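Local structure of odorant-binding protein (5DIC) at residues A10-H15 and T50-K55; K21-S26 and M45-T50; A67-K72 and A84-C89. The protein binds fatty acids such as palmitate, and as an odorant-binding protein of the blowfly oral disk probably carries them as chemosensory ligands. All blocks are in the same frame, centred on the assembly; numbering follows the deposited sequence.

In the fold
Contact 1 joins helices 6-22 and 43-55; contact 2 packs the turn that ends helix 6-22 on the same helix 43-55. Their centres lie about 11 Å apart, Thr50 belongs to both, and Lys55 NZ reaches Gln22 OE1 at 2.8 Å, a probable hydrogen bond. Contact 2 is nested in the loop contact 1 closes. Contact 3 pairs helices 66-77 and 79-89, its centre about 18 Å from that of contact 1 and about 23 Å from that of contact 2. One of the two bound palmitates bridges the gap: its carboxylate lies near the aliphatic base of Lys11 and the ring edge of His15 and is hydrogen-bonded to Lys72 of contact 3.

Contact 1: residues A10-H15 and T50-K55; sequences AKVKVH and TCFFEK. With PLM (palmitic acid), chain B.
His15 reaches from helix 6-22 to Phe52 and Lys55 of helix 43-55, where the segment axes approach to 10.4 Å, their N-to-C directions 127° apart. His15 CB lies 3.9 Å from Phe52 CE1. Because CG is anti to the carbonyl carbon (chi1 -60°), the imidazole then passes beside the last turn of 50-55, CG near Lys55 CB. There His15 ND1 sits 3.6 Å from Lys55 CB while its hydrogen-bond partner is Glu18 OE1, which should fix the ring's rotation. His15 CE1 is 3.7 Å from Lys55 O, a carbonyl lying over one ring face. On the edge facing the ligand, His15 CD2 comes 3.5 Å from palmitate O2, close to the ring plane, and His15 NE2, at the tip, is 3.6 Å from the same O2, with Lys55 O a little farther; a flat, polar ring thus suits a place between backbone and carboxylate. Of its side chain, Lys55 gives CB to this packing, NZ turning to Gln22 OE1. Phe52, large and apolar, fills the space between the helices, with Val12 CG1 4.2 Å from its CE1. Val12 CG2 turns to C2 and C3 of this palmitate, and Val12 also touches the second. Phe53 lays one ring face against the far end of the chain, its CG 3.7 Å from palmitate CF, and backs onto Phe52 with the other. An alanine at Phe53 is likely to leave the tail without this apolar wall and Phe52 without this aromatic neighbour. With the Cys19–Cys51 disulfide tying these helices, the contact walls the fatty-acid pocket of the disulfide-bridged, helical PBP/GOBP fold.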
loop_
_atom_site.group_PDB
_atom_site.type_symbol
_atom_site.label_atom_id
_atom_site.label_comp_id
_atom_site.label_asym_id
_atom_site.label_seq_id
_atom_site.Cartn_x
_atom_site.Cartn_y
_atom_site.Cartn_z
ATOM N N ALA A 10 11.089 0.594 -11.171
ATOM C CA ALA A 10 10.680 -0.343 -12.219
ATOM C C ALA A 10 9.681 -1.372 -11.686
ATOM O O ALA A 10 8.694 -1.695 -12.363
ATOM C CB ALA A 10 11.877 -1.031 -12.836
ATOM N N LYS A 11 9.917 -1.868 -10.478
ATOM C CA LYS A 11 8.953 -2.790 -9.848
ATOM C C LYS A 11 7.605 -2.139 -9.597
ATOM O O LYS A 11 6.578 -2.770 -9.787
ATOM C CB LYS A 11 9.523 -3.332 -8.540
ATOM C CG LYS A 11 10.642 -4.332 -8.722
ATOM C CD LYS A 11 11.179 -4.835 -7.392
ATOM C CE LYS A 11 12.253 -5.871 -7.603
ATOM N NZ LYS A 11 12.885 -6.294 -6.325
ATOM N N VAL A 12 7.611 -0.887 -9.187
ATOM C CA VAL A 12 6.365 -0.191 -8.963
ATOM C C VAL A 12 5.538 -0.200 -10.260
ATOM O O VAL A 12 4.333 -0.479 -10.245
ATOM C CB VAL A 12 6.573 1.263 -8.488
ATOM C CG1 VAL A 12 5.291 2.064 -8.539
ATOM C CG2 VAL A 12 7.120 1.278 -7.070
ATOM N N LYS A 13 6.179 0.123 -11.386
ATOM C CA LYS A 13 5.471 0.123 -12.658
ATOM C C LYS A 13 4.942 -1.248 -13.040
ATOM O O LYS A 13 3.816 -1.378 -13.490
ATOM C CB LYS A 13 6.352 0.710 -13.745
ATOM C CG LYS A 13 5.777 0.629 -15.117
ATOM C CD LYS A 13 4.486 1.388 -15.299
ATOM C CE LYS A 13 4.114 1.380 -16.774
ATOM N NZ LYS A 13 2.679 1.698 -16.976
ATOM N N VAL A 14 5.755 -2.283 -12.857
ATOM C CA VAL A 14 5.302 -3.623 -13.141
ATOM C C VAL A 14 4.045 -3.963 -12.333
ATOM O O VAL A 14 3.065 -4.506 -12.861
ATOM C CB VAL A 14 6.412 -4.648 -12.867
ATOM C CG1 VAL A 14 5.876 -6.079 -12.878
ATOM C CG2 VAL A 14 7.527 -4.524 -13.923
ATOM N N HIS A 15 4.065 -3.691 -11.033
ATOM C CA HIS A 15 2.927 -4.048 -10.177
ATOM C C HIS A 15 1.739 -3.141 -10.425
ATOM O O HIS A 15 0.573 -3.567 -10.313
ATOM C CB HIS A 15 3.343 -4.067 -8.709
ATOM C CG HIS A 15 4.427 -5.037 -8.410
ATOM N ND1 HIS A 15 4.390 -6.352 -8.810
ATOM C CD2 HIS A 15 5.584 -4.879 -7.721
ATOM C CE1 HIS A 15 5.475 -6.971 -8.370
ATOM N NE2 HIS A 15 6.218 -6.094 -7.717
ATOM N N THR A 50 -5.032 -2.344 -2.599
ATOM C CA THR A 50 -4.921 -3.645 -1.955
ATOM C C THR A 50 -4.091 -4.608 -2.768
ATOM O O THR A 50 -3.177 -5.265 -2.255
ATOM C CB THR A 50 -6.335 -4.170 -1.658
ATOM O OG1 THR A 50 -7.019 -3.266 -0.783
ATOM C CG2 THR A 50 -6.327 -5.487 -0.994
ATOM N N CYS A 51 -4.411 -4.686 -4.055
ATOM C CA CYS A 51 -3.628 -5.494 -4.973
ATOM C C CYS A 51 -2.150 -5.124 -4.948
ATOM O O CYS A 51 -1.285 -5.992 -4.934
ATOM C CB CYS A 51 -4.191 -5.361 -6.388
ATOM S SG CYS A 51 -3.304 -6.201 -7.687
ATOM N N PHE A 52 -1.860 -3.819 -4.957
ATOM C CA PHE A 52 -0.481 -3.387 -5.010
ATOM C C PHE A 52 0.260 -3.928 -3.797
ATOM O O PHE A 52 1.374 -4.446 -3.917
ATOM C CB PHE A 52 -0.429 -1.873 -5.123
ATOM C CG PHE A 52 0.958 -1.343 -5.279
ATOM C CD1 PHE A 52 1.535 -1.249 -6.537
ATOM C CD2 PHE A 52 1.698 -0.968 -4.184
ATOM C CE1 PHE A 52 2.823 -0.791 -6.689
ATOM C CE2 PHE A 52 3.006 -0.514 -4.326
ATOM C CZ PHE A 52 3.547 -0.443 -5.588
ATOM N N PHE A 53 -0.318 -3.741 -2.620
ATOM C CA PHE A 53 0.317 -4.233 -1.406
ATOM C C PHE A 53 0.436 -5.728 -1.326
ATOM O O PHE A 53 1.395 -6.241 -0.737
ATOM C CB PHE A 53 -0.353 -3.584 -0.181
ATOM C CG PHE A 53 -0.068 -2.094 -0.119
ATOM C CD1 PHE A 53 1.235 -1.625 -0.017
ATOM C CD2 PHE A 53 -1.088 -1.180 -0.234
ATOM C CE1 PHE A 53 1.502 -0.272 -0.040
ATOM C CE2 PHE A 53 -0.849 0.179 -0.244
ATOM C CZ PHE A 53 0.458 0.631 -0.157
ATOM N N GLU A 54 -0.494 -6.425 -1.957
ATOM C CA GLU A 54 -0.355 -7.871 -2.127
ATOM C C GLU A 54 0.827 -8.221 -3.047
ATOM O O GLU A 54 1.651 -9.082 -2.726
ATOM C CB GLU A 54 -1.650 -8.481 -2.662
ATOM C CG GLU A 54 -2.807 -8.445 -1.689
ATOM C CD GLU A 54 -4.159 -8.770 -2.293
ATOM O OE1 GLU A 54 -4.288 -8.798 -3.543
ATOM O OE2 GLU A 54 -5.119 -8.980 -1.507
ATOM N N LYS A 55 0.910 -7.544 -4.203
ATOM C CA LYS A 55 1.933 -7.905 -5.170
ATOM C C LYS A 55 3.352 -7.600 -4.673
ATOM O O LYS A 55 4.293 -8.262 -5.097
ATOM C CB LYS A 55 1.702 -7.174 -6.487
ATOM C CG LYS A 55 0.440 -7.501 -7.232
ATOM C CD LYS A 55 0.302 -8.943 -7.643
ATOM C CE LYS A 55 -1.027 -9.117 -8.356
ATOM N NZ LYS A 55 -1.348 -10.521 -8.664
HETATM C C1 PLM B . 8.438 -3.100 -4.635
HETATM O O1 PLM B . 8.727 -3.346 -3.434
HETATM O O2 PLM B . 8.074 -3.992 -5.421
HETATM C C2 PLM B . 8.454 -1.700 -5.195
HETATM C C3 PLM B . 8.660 -0.633 -4.129
HETATM C C4 PLM B . 7.425 -0.455 -3.271
HETATM C C5 PLM B . 7.556 0.842 -2.493
HETATM C C6 PLM B . 6.529 0.921 -1.388
HETATM C C7 PLM B . 6.933 0.039 -0.229
HETATM C C8 PLM B . 5.978 0.363 0.890
HETATM C C9 PLM B . 5.917 -0.846 1.792
HETATM C CA PLM B . 5.265 -0.593 3.143
HETATM C CB PLM B . 3.930 -1.275 3.363
HETATM C CC PLM B . 3.116 -0.597 4.461
HETATM C CD PLM B . 1.674 -0.363 4.016
HETATM C CE PLM B . 0.879 -1.663 3.791
HETATM C CF PLM B . -0.600 -1.364 3.480
HETATM C CG PLM B . -1.488 -2.588 3.315
#

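Contact 2: residues K21-S26 and M45-T50; sequences KQEKVS and MKCFGT
Two successive turns of its chain fold Glu23 against Cys47: CG stands beside the backbone N (chi1 -51°), and a second bend at chi2 (-62°) lays the carboxylate alongside Cys47. The methylenes pack too, with Glu23 CB 4.0 Å from Cys47 CB and Glu23 CG 3.5 Å from the carbonyl oxygen of Cys47. Glu23 OE1 packs beside Cys47 CB at 3.4 Å, while OE2 takes the bonds from Gln22 and Arg97. Gln22 NE2 donates to Glu23 OE2 over 2.9 Å, almost straight at 165°, with the acceptor close to the amide plane and met nearly along its C-O axis. Arg97, from helix 97-113, forms a salt bridge to the same OE2, so the acid suits a spot where an amide and a guanidinium converge, and the positive charge would be expected to favour its ionised form. Glu23 is the first residue past helix 6-22, which ends in a Schellman motif: Lys24, with positive phi, is the C-prime residue, and the bonds from Val25 N to Val20 O and from Lys24 N to Lys21 O turn the chain out of the helix. That turn brings Val25 round to the same partner helix, where its CG2 meets Phe48 CB at 3.9 Å, the two side chains crossing at a slant. A compact branched residue is enough to cover the root of Phe48, whose ring also meets that of Phe16, and whose side chain touches Leu33 of helix 27-34. Ser26, next in the chain, is the N-cap of helix 27-34, its hydroxyl well suited to capping a backbone N there. Beside Glu23, Cys47 is tied by a disulfide to Cys98 of helix 97-113.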
loop_
_atom_site.group_PDB
_atom_site.type_symbol
_atom_site.label_atom_id
_atom_site.label_comp_id
_atom_site.label_asym_id
_atom_site.label_seq_id
_atom_site.Cartn_x
_atom_site.Cartn_y
_atom_site.Cartn_z
ATOM N N LYS A 21 -4.885 -4.196 -14.336
ATOM C CA LYS A 21 -5.543 -5.299 -15.032
ATOM C C LYS A 21 -6.368 -6.172 -14.068
ATOM O O LYS A 21 -7.554 -6.408 -14.285
ATOM C CB LYS A 21 -4.507 -6.150 -15.753
ATOM C CG LYS A 21 -5.117 -7.288 -16.547
ATOM C CD LYS A 21 -4.074 -8.078 -17.337
ATOM C CE LYS A 21 -4.723 -9.208 -18.119
ATOM N NZ LYS A 21 -3.735 -9.963 -18.937
ATOM N N GLN A 22 -5.746 -6.614 -12.979
ATOM C CA GLN A 22 -6.380 -7.582 -12.089
ATOM C C GLN A 22 -7.626 -7.021 -11.427
ATOM O O GLN A 22 -8.642 -7.718 -11.275
ATOM C CB GLN A 22 -5.407 -8.031 -11.000
ATOM C CG GLN A 22 -5.954 -9.101 -10.086
ATOM C CD GLN A 22 -4.916 -9.599 -9.131
ATOM O OE1 GLN A 22 -3.995 -10.291 -9.513
ATOM N NE2 GLN A 22 -5.023 -9.185 -7.875
ATOM N N GLU A 23 -7.570 -5.738 -11.050
ATOM C CA GLU A 23 -8.684 -5.095 -10.348
ATOM C C GLU A 23 -9.596 -4.288 -11.280
ATOM O O GLU A 23 -10.475 -3.572 -10.822
ATOM C CB GLU A 23 -8.186 -4.267 -9.182
ATOM C CG GLU A 23 -7.236 -5.028 -8.259
ATOM C CD GLU A 23 -7.803 -6.238 -7.551
ATOM O OE1 GLU A 23 -8.996 -6.235 -7.186
ATOM O OE2 GLU A 23 -7.002 -7.159 -7.273
ATOM N N LYS A 24 -9.399 -4.438 -12.590
ATOM C CA LYS A 24 -10.334 -3.885 -13.574
ATOM C C LYS A 24 -10.511 -2.386 -13.395
ATOM O O LYS A 24 -11.607 -1.851 -13.471
ATOM C CB LYS A 24 -11.651 -4.642 -13.578
ATOM C CG LYS A 24 -11.450 -6.095 -13.933
ATOM C CD LYS A 24 -12.735 -6.884 -13.862
ATOM C CE LYS A 24 -12.500 -8.274 -14.411
ATOM N NZ LYS A 24 -11.581 -9.074 -13.571
ATOM N N VAL A 25 -9.396 -1.704 -13.187
ATOM C CA VAL A 25 -9.389 -0.271 -12.933
ATOM C C VAL A 25 -9.660 0.464 -14.251
ATOM O O VAL A 25 -9.087 0.099 -15.274
ATOM C CB VAL A 25 -8.026 0.108 -12.319
ATOM C CG1 VAL A 25 -7.890 1.587 -12.068
ATOM C CG2 VAL A 25 -7.720 -0.710 -11.052
ATOM N N SER A 26 -10.527 1.481 -14.228
ATOM C CA SER A 26 -10.814 2.220 -15.446
ATOM C C SER A 26 -9.625 3.075 -15.859
ATOM O O SER A 26 -8.734 3.356 -15.067
ATOM C CB SER A 26 -12.020 3.134 -15.251
ATOM O OG SER A 26 -11.688 4.289 -14.496
ATOM N N MET A 45 -10.244 1.887 -7.028
ATOM C CA MET A 45 -8.975 2.399 -6.545
ATOM C C MET A 45 -8.541 1.742 -5.224
ATOM O O MET A 45 -7.352 1.470 -5.035
ATOM C CB MET A 45 -9.035 3.922 -6.412
ATOM C CG MET A 45 -9.179 4.628 -7.754
ATOM S SD MET A 45 -9.607 6.366 -7.625
ATOM C CE MET A 45 -8.092 6.994 -6.923
ATOM N N LYS A 46 -9.501 1.492 -4.332
ATOM C CA LYS A 46 -9.179 0.748 -3.117
ATOM C C LYS A 46 -8.715 -0.662 -3.440
ATOM O O LYS A 46 -7.767 -1.170 -2.831
ATOM C CB LYS A 46 -10.399 0.688 -2.189
ATOM C CG LYS A 46 -10.830 2.042 -1.640
ATOM C CD LYS A 46 -11.994 1.831 -0.652
ATOM C CE LYS A 46 -12.552 3.084 -0.047
ATOM N NZ LYS A 46 -13.689 2.668 0.837
ATOM N N CYS A 47 -9.371 -1.305 -4.396
ATOM C CA CYS A 47 -8.910 -2.624 -4.784
ATOM C C CYS A 47 -7.537 -2.594 -5.438
ATOM O O CYS A 47 -6.710 -3.456 -5.168
ATOM C CB CYS A 47 -9.882 -3.288 -5.725
ATOM S SG CYS A 47 -11.448 -3.803 -4.971
ATOM N N PHE A 48 -7.290 -1.583 -6.283
ATOM C CA PHE A 48 -5.951 -1.405 -6.828
ATOM C C PHE A 48 -4.900 -1.342 -5.721
ATOM O O PHE A 48 -3.870 -2.004 -5.802
ATOM C CB PHE A 48 -5.874 -0.114 -7.662
ATOM C CG PHE A 48 -4.458 0.202 -8.066
ATOM C CD1 PHE A 48 -3.672 0.965 -7.245
ATOM C CD2 PHE A 48 -3.895 -0.326 -9.210
ATOM C CE1 PHE A 48 -2.334 1.173 -7.526
ATOM C CE2 PHE A 48 -2.579 -0.116 -9.518
ATOM C CZ PHE A 48 -1.789 0.626 -8.678
ATOM N N GLY A 49 -5.147 -0.523 -4.713
ATOM C CA GLY A 49 -4.152 -0.351 -3.663
ATOM C C GLY A 49 -3.934 -1.645 -2.917
ATOM O O GLY A 49 -2.809 -1.999 -2.613
ATOM N N THR A 50 -5.032 -2.344 -2.599
ATOM C CA THR A 50 -4.921 -3.645 -1.955
ATOM C C THR A 50 -4.091 -4.608 -2.768
ATOM O O THR A 50 -3.177 -5.265 -2.255
ATOM C CB THR A 50 -6.335 -4.170 -1.658
ATOM O OG1 THR A 50 -7.019 -3.266 -0.783
ATOM C CG2 THR A 50 -6.327 -5.487 -0.994
#

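Contact 3: residues A67-K72 and A84-C89; sequences AVVLEK and AALDKC. With PLM (palmitic acid), chain B.
Val69 and Leu86 mark the nearest approach of the two helical backbones, their CA atoms 8.4 Å apart, a spacing that side chains must bridge without any hydrogen bond between the segments. Leu86 does most of the bridging, because its forked end offers one methyl to each of two residues on the other helix. Leu86 CD1 comes 3.9 Å from Leu70 CG, and slightly farther from Leu70 CD2. Leu86 CD2 is the other branch and lies 4.0 Å from Val69 CG1, the two side chains sliding past one another in opposite directions. With CG anti to its own carbonyl carbon (chi1 -77°), Leu86 holds this fork out between its two partners. Leucine suits the place because its branch point lies one carbon beyond CB, far enough out to span the gap; on the facing helix the shorter valine, branched at CB, can serve two sides at once. While CG1 of Val69 meets Leu86, its CG2 approaches CB of palmitate at 4.1 Å, so the residue belongs both to the helix interface and to the lining of the fatty-acid pocket. One turn on, Lys72 meets the carboxylate end of the ligand: its chain runs extended until a last bend at chi4 (-76°) swings NZ to palmitate O1, a hydrogen bond of 2.6 Å. The lysine's charge would also be expected to stabilise an ionised fatty acid. Around this apolar interface, Val64 of strand 63-64 touches both Val69 and Leu86, Val82 extends the packing along helix 79-89, and Phe108 of helix 97-113 packs on Leu86, while the Cys89–Cys107 disulfide ties the end of helix 79-89 to that same helix.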
loop_
_atom_site.group_PDB
_atom_site.type_symbol
_atom_site.label_atom_id
_atom_site.label_comp_id
_atom_site.label_asym_id
_atom_site.label_seq_id
_atom_site.Cartn_x
_atom_site.Cartn_y
_atom_site.Cartn_z
ATOM N N ALA A 67 7.595 -9.062 8.205
ATOM C CA ALA A 67 8.991 -9.092 7.836
ATOM C C ALA A 67 9.254 -8.311 6.554
ATOM O O ALA A 67 10.291 -7.661 6.429
ATOM C CB ALA A 67 9.494 -10.535 7.709
ATOM N N VAL A 68 8.320 -8.368 5.608
ATOM C CA VAL A 68 8.476 -7.653 4.358
ATOM C C VAL A 68 8.320 -6.153 4.563
ATOM O O VAL A 68 9.109 -5.368 4.044
ATOM C CB VAL A 68 7.543 -8.197 3.269
ATOM C CG1 VAL A 68 7.698 -7.393 2.001
ATOM C CG2 VAL A 68 7.824 -9.664 3.003
ATOM N N VAL A 69 7.337 -5.766 5.365
ATOM C CA VAL A 69 7.181 -4.355 5.705
ATOM C C VAL A 69 8.461 -3.832 6.354
ATOM O O VAL A 69 8.924 -2.757 6.010
ATOM C CB VAL A 69 5.942 -4.155 6.599
ATOM C CG1 VAL A 69 5.914 -2.735 7.138
ATOM C CG2 VAL A 69 4.678 -4.477 5.822
ATOM N N LEU A 70 8.979 -4.568 7.338
ATOM C CA LEU A 70 10.225 -4.149 7.960
ATOM C C LEU A 70 11.383 -4.067 6.976
ATOM O O LEU A 70 12.158 -3.106 6.992
ATOM C CB LEU A 70 10.579 -5.091 9.118
ATOM C CG LEU A 70 9.691 -4.905 10.350
ATOM C CD1 LEU A 70 9.738 -6.153 11.215
ATOM C CD2 LEU A 70 10.099 -3.691 11.173
ATOM N N GLU A 71 11.525 -5.060 6.125
ATOM C CA GLU A 71 12.623 -5.034 5.151
ATOM C C GLU A 71 12.563 -3.785 4.277
ATOM O O GLU A 71 13.592 -3.166 3.987
ATOM C CB GLU A 71 12.615 -6.262 4.256
ATOM C CG GLU A 71 13.773 -6.345 3.250
ATOM C CD GLU A 71 15.115 -6.624 3.891
ATOM O OE1 GLU A 71 15.158 -7.167 5.016
ATOM O OE2 GLU A 71 16.136 -6.317 3.244
ATOM N N LYS A 72 11.357 -3.437 3.858
ATOM C CA LYS A 72 11.181 -2.334 2.934
ATOM C C LYS A 72 11.217 -0.969 3.580
ATOM O O LYS A 72 11.651 0.002 2.949
ATOM C CB LYS A 72 9.950 -2.524 2.080
ATOM C CG LYS A 72 10.067 -3.734 1.152
ATOM C CD LYS A 72 8.840 -3.874 0.263
ATOM C CE LYS A 72 8.901 -5.120 -0.570
ATOM N NZ LYS A 72 9.824 -4.989 -1.705
ATOM N N ALA A 84 6.455 0.021 15.599
ATOM C CA ALA A 84 5.380 0.696 16.287
ATOM C C ALA A 84 4.190 0.897 15.344
ATOM O O ALA A 84 3.031 0.714 15.735
ATOM C CB ALA A 84 5.852 2.029 16.845
ATOM N N ALA A 85 4.452 1.253 14.089
ATOM C CA ALA A 85 3.371 1.411 13.104
ATOM C C ALA A 85 2.683 0.077 12.823
ATOM O O ALA A 85 1.455 0.010 12.708
ATOM C CB ALA A 85 3.930 1.962 11.815
ATOM N N LEU A 86 3.462 -0.997 12.754
ATOM C CA LEU A 86 2.882 -2.326 12.632
ATOM C C LEU A 86 1.967 -2.638 13.798
ATOM O O LEU A 86 0.857 -3.139 13.604
ATOM C CB LEU A 86 3.977 -3.398 12.516
ATOM C CG LEU A 86 4.623 -3.494 11.132
ATOM C CD1 LEU A 86 5.966 -4.171 11.231
ATOM C CD2 LEU A 86 3.726 -4.216 10.173
ATOM N N ASP A 87 2.413 -2.336 15.020
ATOM C CA ASP A 87 1.604 -2.656 16.177
ATOM C C ASP A 87 0.271 -1.935 16.142
ATOM O O ASP A 87 -0.758 -2.464 16.577
ATOM C CB ASP A 87 2.326 -2.277 17.466
ATOM C CG ASP A 87 3.382 -3.293 17.883
ATOM O OD1 ASP A 87 3.351 -4.449 17.413
ATOM O OD2 ASP A 87 4.227 -2.931 18.724
ATOM N N LYS A 88 0.292 -0.709 15.645
ATOM C CA LYS A 88 -0.914 0.111 15.584
ATOM C C LYS A 88 -1.837 -0.165 14.408
ATOM O O LYS A 88 -3.053 0.049 14.530
ATOM C CB LYS A 88 -0.502 1.566 15.584
ATOM C CG LYS A 88 0.144 1.918 16.905
ATOM C CD LYS A 88 -0.362 3.201 17.522
ATOM C CE LYS A 88 0.353 4.411 16.954
ATOM N NZ LYS A 88 -0.210 5.665 17.528
ATOM N N CYS A 89 -1.296 -0.660 13.304
ATOM C CA CYS A 89 -2.070 -0.737 12.080
ATOM C C CYS A 89 -2.406 -2.119 11.595
ATOM O O CYS A 89 -3.305 -2.275 10.756
ATOM C CB CYS A 89 -1.318 -0.006 10.977
ATOM S SG CYS A 89 -1.086 1.765 11.291
HETATM C C1 PLM B . 8.438 -3.100 -4.635
HETATM O O1 PLM B . 8.727 -3.346 -3.434
HETATM O O2 PLM B . 8.074 -3.992 -5.421
HETATM C C2 PLM B . 8.454 -1.700 -5.195
HETATM C C3 PLM B . 8.660 -0.633 -4.129
HETATM C C4 PLM B . 7.425 -0.455 -3.271
HETATM C C5 PLM B . 7.556 0.842 -2.493
HETATM C C6 PLM B . 6.529 0.921 -1.388
HETATM C C7 PLM B . 6.933 0.039 -0.229
HETATM C C8 PLM B . 5.978 0.363 0.890
HETATM C C9 PLM B . 5.917 -0.846 1.792
HETATM C CA PLM B . 5.265 -0.593 3.143
HETATM C CB PLM B . 3.930 -1.275 3.363
HETATM C CC PLM B . 3.116 -0.597 4.461
HETATM C CD PLM B . 1.674 -0.363 4.016
HETATM C CE PLM B . 0.879 -1.663 3.791
HETATM C CF PLM B . -0.600 -1.364 3.480
HETATM C CG PLM B . -1.488 -2.588 3.315
#